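Local coordinates for protein D-alanyl-D-alanine carboxypeptidase (Vibrio cholerae, PDB 5TR7) that probably removes C-terminal D-alanyl residues from sugar-peptide precursors of the cell wall, as a penicillin-binding serine carboxypeptidase of the S11 family, at residues I62-W67 / F78-G82; N100-V104 / S138-D142. All blocks are in the same frame, centred on the assembly; numbering follows the deposited sequence.

Contact 1: I62-W67 / F78-G82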
loop_
_atom_site.group_PDB
_atom_site.type_symbol
_atom_site.label_atom_id
_atom_site.label_comp_id
_atom_site.label_asym_id
_atom_site.label_seq_id
_atom_site.Cartn_x
_atom_site.Cartn_y
_atom_site.Cartn_z
ATOM N N ILE A 62 -5.971 12.559 18.209
ATOM C CA ILE A 62 -6.132 13.047 16.884
ATOM C C ILE A 62 -5.822 14.528 16.964
ATOM O O ILE A 62 -6.539 15.260 17.603
ATOM C CB ILE A 62 -7.561 12.824 16.396
ATOM C CG1 ILE A 62 -7.954 11.362 16.539
ATOM C CG2 ILE A 62 -7.704 13.375 15.000
ATOM C CD1 ILE A 62 -7.005 10.372 15.855
ATOM N N SER A 63 -4.745 14.958 16.320
ATOM C CA SER A 63 -4.317 16.387 16.375
ATOM C C SER A 63 -4.943 17.181 15.230
ATOM O O SER A 63 -5.640 16.616 14.347
ATOM C CB SER A 63 -2.821 16.502 16.189
ATOM O OG SER A 63 -2.486 16.274 14.808
ATOM N N LYS A 64 -4.623 18.477 15.240
ATOM C CA LYS A 64 -4.981 19.449 14.212
ATOM C C LYS A 64 -4.534 18.973 12.830
ATOM O O LYS A 64 -5.174 19.257 11.838
ATOM C CB LYS A 64 -4.196 20.766 14.400
ATOM C CG LYS A 64 -4.599 21.694 15.539
ATOM C CD LYS A 64 -3.777 23.004 15.459
ATOM C CE LYS A 64 -4.344 24.152 16.292
ATOM N NZ LYS A 64 -3.585 25.400 16.000
ATOM N N ASN A 65 -3.401 18.286 12.776
ATOM C CA ASN A 65 -2.830 17.842 11.518
ATOM C C ASN A 65 -3.520 16.646 10.924
ATOM O O ASN A 65 -3.470 16.462 9.741
ATOM C CB ASN A 65 -1.388 17.512 11.704
ATOM C CG ASN A 65 -0.604 18.677 12.176
ATOM O OD1 ASN A 65 -0.889 19.835 11.844
ATOM N ND2 ASN A 65 0.372 18.393 12.964
ATOM N N ALA A 66 -4.147 15.834 11.757
ATOM C CA ALA A 66 -4.925 14.715 11.304
ATOM C C ALA A 66 -6.422 15.121 10.975
ATOM O O ALA A 66 -7.212 14.305 10.533
ATOM C CB ALA A 66 -4.855 13.643 12.389
ATOM N N TRP A 67 -6.792 16.366 11.241
ATOM C CA TRP A 67 -8.141 16.855 11.027
ATOM C C TRP A 67 -8.591 16.639 9.576
ATOM O O TRP A 67 -7.881 17.001 8.602
ATOM C CB TRP A 67 -8.162 18.355 11.373
ATOM C CG TRP A 67 -9.417 19.154 11.576
ATOM C CD1 TRP A 67 -9.490 20.540 11.646
ATOM C CD2 TRP A 67 -10.769 18.681 11.690
ATOM N NE1 TRP A 67 -10.791 20.934 11.845
ATOM C CE2 TRP A 67 -11.596 19.823 11.902
ATOM C CE3 TRP A 67 -11.359 17.404 11.718
ATOM C CZ2 TRP A 67 -13.001 19.725 12.056
ATOM C CZ3 TRP A 67 -12.764 17.301 11.895
ATOM C CH2 TRP A 67 -13.560 18.460 12.062
ATOM N N PHE A 78 -12.372 9.793 8.483
ATOM C CA PHE A 78 -13.264 10.754 9.117
ATOM C C PHE A 78 -13.025 10.906 10.599
ATOM O O PHE A 78 -13.926 10.818 11.411
ATOM C CB PHE A 78 -14.724 10.551 8.764
ATOM C CG PHE A 78 -14.990 10.818 7.322
ATOM C CD1 PHE A 78 -15.056 12.122 6.861
ATOM C CD2 PHE A 78 -15.086 9.791 6.439
ATOM C CE1 PHE A 78 -15.245 12.394 5.538
ATOM C CE2 PHE A 78 -15.299 10.057 5.087
ATOM C CZ PHE A 78 -15.388 11.364 4.646
ATOM N N VAL A 79 -11.765 11.164 10.905
ATOM C CA VAL A 79 -11.333 11.295 12.258
ATOM C C VAL A 79 -11.447 12.746 12.731
ATOM O O VAL A 79 -11.194 13.675 11.956
ATOM C CB VAL A 79 -9.930 10.639 12.250
ATOM C CG1 VAL A 79 -8.858 11.384 12.970
ATOM C CG2 VAL A 79 -10.075 9.166 12.607
ATOM N N GLU A 80 -11.852 12.929 13.983
ATOM C CA GLU A 80 -12.001 14.278 14.594
ATOM C C GLU A 80 -10.989 14.721 15.650
ATOM O O GLU A 80 -10.707 14.008 16.595
ATOM C CB GLU A 80 -13.362 14.433 15.224
ATOM C CG GLU A 80 -14.513 14.303 14.215
ATOM C CD GLU A 80 -15.818 14.865 14.735
ATOM O OE1 GLU A 80 -15.745 16.017 15.209
ATOM O OE2 GLU A 80 -16.881 14.188 14.644
ATOM N N VAL A 81 -10.544 15.960 15.521
ATOM C CA VAL A 81 -9.558 16.531 16.455
ATOM C C VAL A 81 -10.090 16.492 17.878
ATOM O O VAL A 81 -11.272 16.624 18.111
ATOM C CB VAL A 81 -9.216 17.987 16.081
ATOM C CG1 VAL A 81 -8.086 18.563 16.944
ATOM C CG2 VAL A 81 -8.820 18.030 14.631
ATOM N N GLY A 82 -9.197 16.274 18.829
ATOM C CA GLY A 82 -9.556 16.198 20.242
ATOM C C GLY A 82 -10.210 14.914 20.719
ATOM O O GLY A 82 -10.579 14.810 21.876
#

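Contact 2: N100-V104 / S138-D142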
loop_
_atom_site.group_PDB
_atom_site.type_symbol
_atom_site.label_atom_id
_atom_site.label_comp_id
_atom_site.label_asym_id
_atom_site.label_seq_id
_atom_site.Cartn_x
_atom_site.Cartn_y
_atom_site.Cartn_z
ATOM N N ASN A 100 -6.120 9.362 4.493
ATOM C CA ASN A 100 -4.962 10.207 4.725
ATOM C C ASN A 100 -4.871 10.755 6.150
ATOM O O ASN A 100 -3.760 10.966 6.670
ATOM C CB ASN A 100 -4.988 11.406 3.783
ATOM C CG ASN A 100 -4.819 11.046 2.340
ATOM O OD1 ASN A 100 -4.342 9.994 1.994
ATOM N ND2 ASN A 100 -5.222 11.941 1.497
ATOM N N ASP A 101 -6.052 11.076 6.724
ATOM C CA ASP A 101 -6.156 11.568 8.096
ATOM C C ASP A 101 -5.552 10.544 9.076
ATOM O O ASP A 101 -4.672 10.878 9.935
ATOM C CB ASP A 101 -7.594 12.016 8.447
ATOM C CG ASP A 101 -8.697 10.919 8.168
ATOM O OD1 ASP A 101 -8.386 9.917 7.481
ATOM O OD2 ASP A 101 -9.882 11.085 8.629
ATOM N N ALA A 102 -5.941 9.284 8.901
ATOM C CA ALA A 102 -5.445 8.220 9.775
ATOM C C ALA A 102 -3.922 8.032 9.632
ATOM O O ALA A 102 -3.267 7.621 10.585
ATOM C CB ALA A 102 -6.135 6.908 9.473
ATOM N N CYS A 103 -3.394 8.297 8.430
ATOM C CA CYS A 103 -1.941 8.189 8.197
ATOM C C CYS A 103 -1.194 9.161 9.060
ATOM O O CYS A 103 -0.251 8.786 9.772
ATOM C CB CYS A 103 -1.548 8.446 6.748
ATOM S SG CYS A 103 -2.002 7.135 5.615
ATOM N N VAL A 104 -1.660 10.392 9.057
ATOM C CA VAL A 104 -0.993 11.415 9.857
ATOM C C VAL A 104 -1.114 11.149 11.342
ATOM O O VAL A 104 -0.146 11.378 12.071
ATOM C CB VAL A 104 -1.494 12.810 9.531
ATOM C CG1 VAL A 104 -0.810 13.838 10.438
ATOM C CG2 VAL A 104 -1.214 13.123 8.079
ATOM N N SER A 138 3.593 10.751 5.163
ATOM C CA SER A 138 3.034 9.453 5.475
ATOM C C SER A 138 1.833 9.006 4.626
ATOM O O SER A 138 1.338 7.864 4.806
ATOM C CB SER A 138 2.593 9.475 6.913
ATOM O OG SER A 138 1.574 10.478 7.104
ATOM N N HIS A 139 1.358 9.830 3.686
ATOM C CA HIS A 139 0.135 9.437 2.936
ATOM C C HIS A 139 0.226 9.369 1.427
ATOM O O HIS A 139 -0.612 8.677 0.824
ATOM C CB HIS A 139 -1.028 10.341 3.344
ATOM C CG HIS A 139 -0.628 11.770 3.418
ATOM N ND1 HIS A 139 -0.394 12.518 2.299
ATOM C CD2 HIS A 139 -0.378 12.582 4.468
ATOM C CE1 HIS A 139 -0.045 13.745 2.643
ATOM N NE2 HIS A 139 -0.039 13.814 3.962
ATOM N N GLY A 140 1.196 10.050 0.814
ATOM C CA GLY A 140 1.344 10.035 -0.625
ATOM C C GLY A 140 0.938 11.274 -1.438
ATOM O O GLY A 140 1.161 11.317 -2.624
ATOM N N LEU A 141 0.396 12.310 -0.831
ATOM C CA LEU A 141 -0.014 13.468 -1.655
ATOM C C LEU A 141 1.229 14.039 -2.265
ATOM O O LEU A 141 2.270 14.059 -1.625
ATOM C CB LEU A 141 -0.775 14.501 -0.823
ATOM C CG LEU A 141 -2.126 13.982 -0.260
ATOM C CD1 LEU A 141 -2.771 15.040 0.642
ATOM C CD2 LEU A 141 -3.097 13.552 -1.373
ATOM N N ASP A 142 1.150 14.420 -3.548
ATOM C CA ASP A 142 2.269 14.953 -4.320
ATOM C C ASP A 142 3.319 15.884 -3.833
ATOM O O ASP A 142 3.025 16.913 -3.274
ATOM C CB ASP A 142 1.762 15.988 -5.343
ATOM C CG ASP A 142 1.601 15.438 -6.700
ATOM O OD1 ASP A 142 1.299 14.232 -6.861
ATOM O OD2 ASP A 142 1.778 16.262 -7.604
#

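Contact 1: I62-W67 / F78-G82
The long loop joining the antiparallel strands 59-61 and 84-86 is pinned at its base, a worked example of how an excursion from a strand pair can be closed. At this neck the backbone of G82 donates a hydrogen bond from N to I62 O, 3.1 Å away, and V81 CA lies 3.5 Å from the same I62 O in a CA-H...O contact. One carbonyl thus holds two successive residues of 78-82. G82 has a positive phi, which favours glycine at this turn of the chain.

The side chains add a mainly apolar contact: that of I62 points toward 78-82 and meets V79, while I62 CB comes within 3.4 Å of E80 O. V81 fits between the backbone of 62-67 and the indole of W67: its CG2 is 3.5 Å from S63 O and 3.3 Å from W67 CG. The indole reaches past V81 to V79 and E80, with W67 CE3 3.7 Å from V79 O, at the ring edge, and W67 CZ3 4.1 Å from E80 CA. An ST turn, in which N65 N donates to S63 OG (3.0 Å), shapes the chain between I62 and W67.

S63 OG and N65 ND2 are also hydrogen-bonded to E108 on helix 100-111, where I62 and A66 pack on A105. On the strand side, I62 and V79 both touch V85 of strand 84-86.

Contact 2: N100-V104 / S138-D142
Helix 100-111 and the loop 138-142 meet here beside the predicted active site and share K38 as a polar partner. The polar links of this contact run mostly through third residues. N100, last residue of the SGN sequence that fits the SxN motif of penicillin-binding proteins, accepts a hydrogen bond at OD1 from K38, the predicted proton acceptor, and H139 O accepts from the same lysine amine. S138 is anchored similarly, its OG bonded to E114 and its O to T41.

Van der Waals contacts join the segments directly. C103 CB lies 3.9 Å from H139 CB, N100 OD1 is 3.6 Å from H139 CB, and V104 CG2 approaches the edge of the imidazole, 3.7 Å from H139 CD2. At the exposed end, L141 CD2 is 3.9 Å from N100 ND2.

Within the loop, L141 N donates to H139 ND1 (3.2 Å), while G140 has backbone angles that call for glycine.

The first turn of helix 100-111 is thus set against the loop that precedes helix 150-163, with S138 touching F117 and bonded to E114, both of helix 114-127, and I94 of helix 87-95 touching C103.

From the N terminus, the chain first leaves strand 59-61 and makes the excursion whose neck contact 1 closes, with ten residues between its segments, before strand 84-86. Contact 2 opens later and spans 33 residues, including the rest of helix 100-111 and all of helix 114-127; it brings the loop before helix 150-163 back onto the first turn of helix 100-111. The two are in series, neither nested nor crossed. Their centres lie 13 Å apart, yet they meet chiefly at D101, whose OD2 accepts probable hydrogen bonds from F78 N (2.8 Å) and V79 N (3.0 Å); N65 O also packs on V104 CG1 at 3.8 Å. Helix 100-111 is thereby tied to both loops.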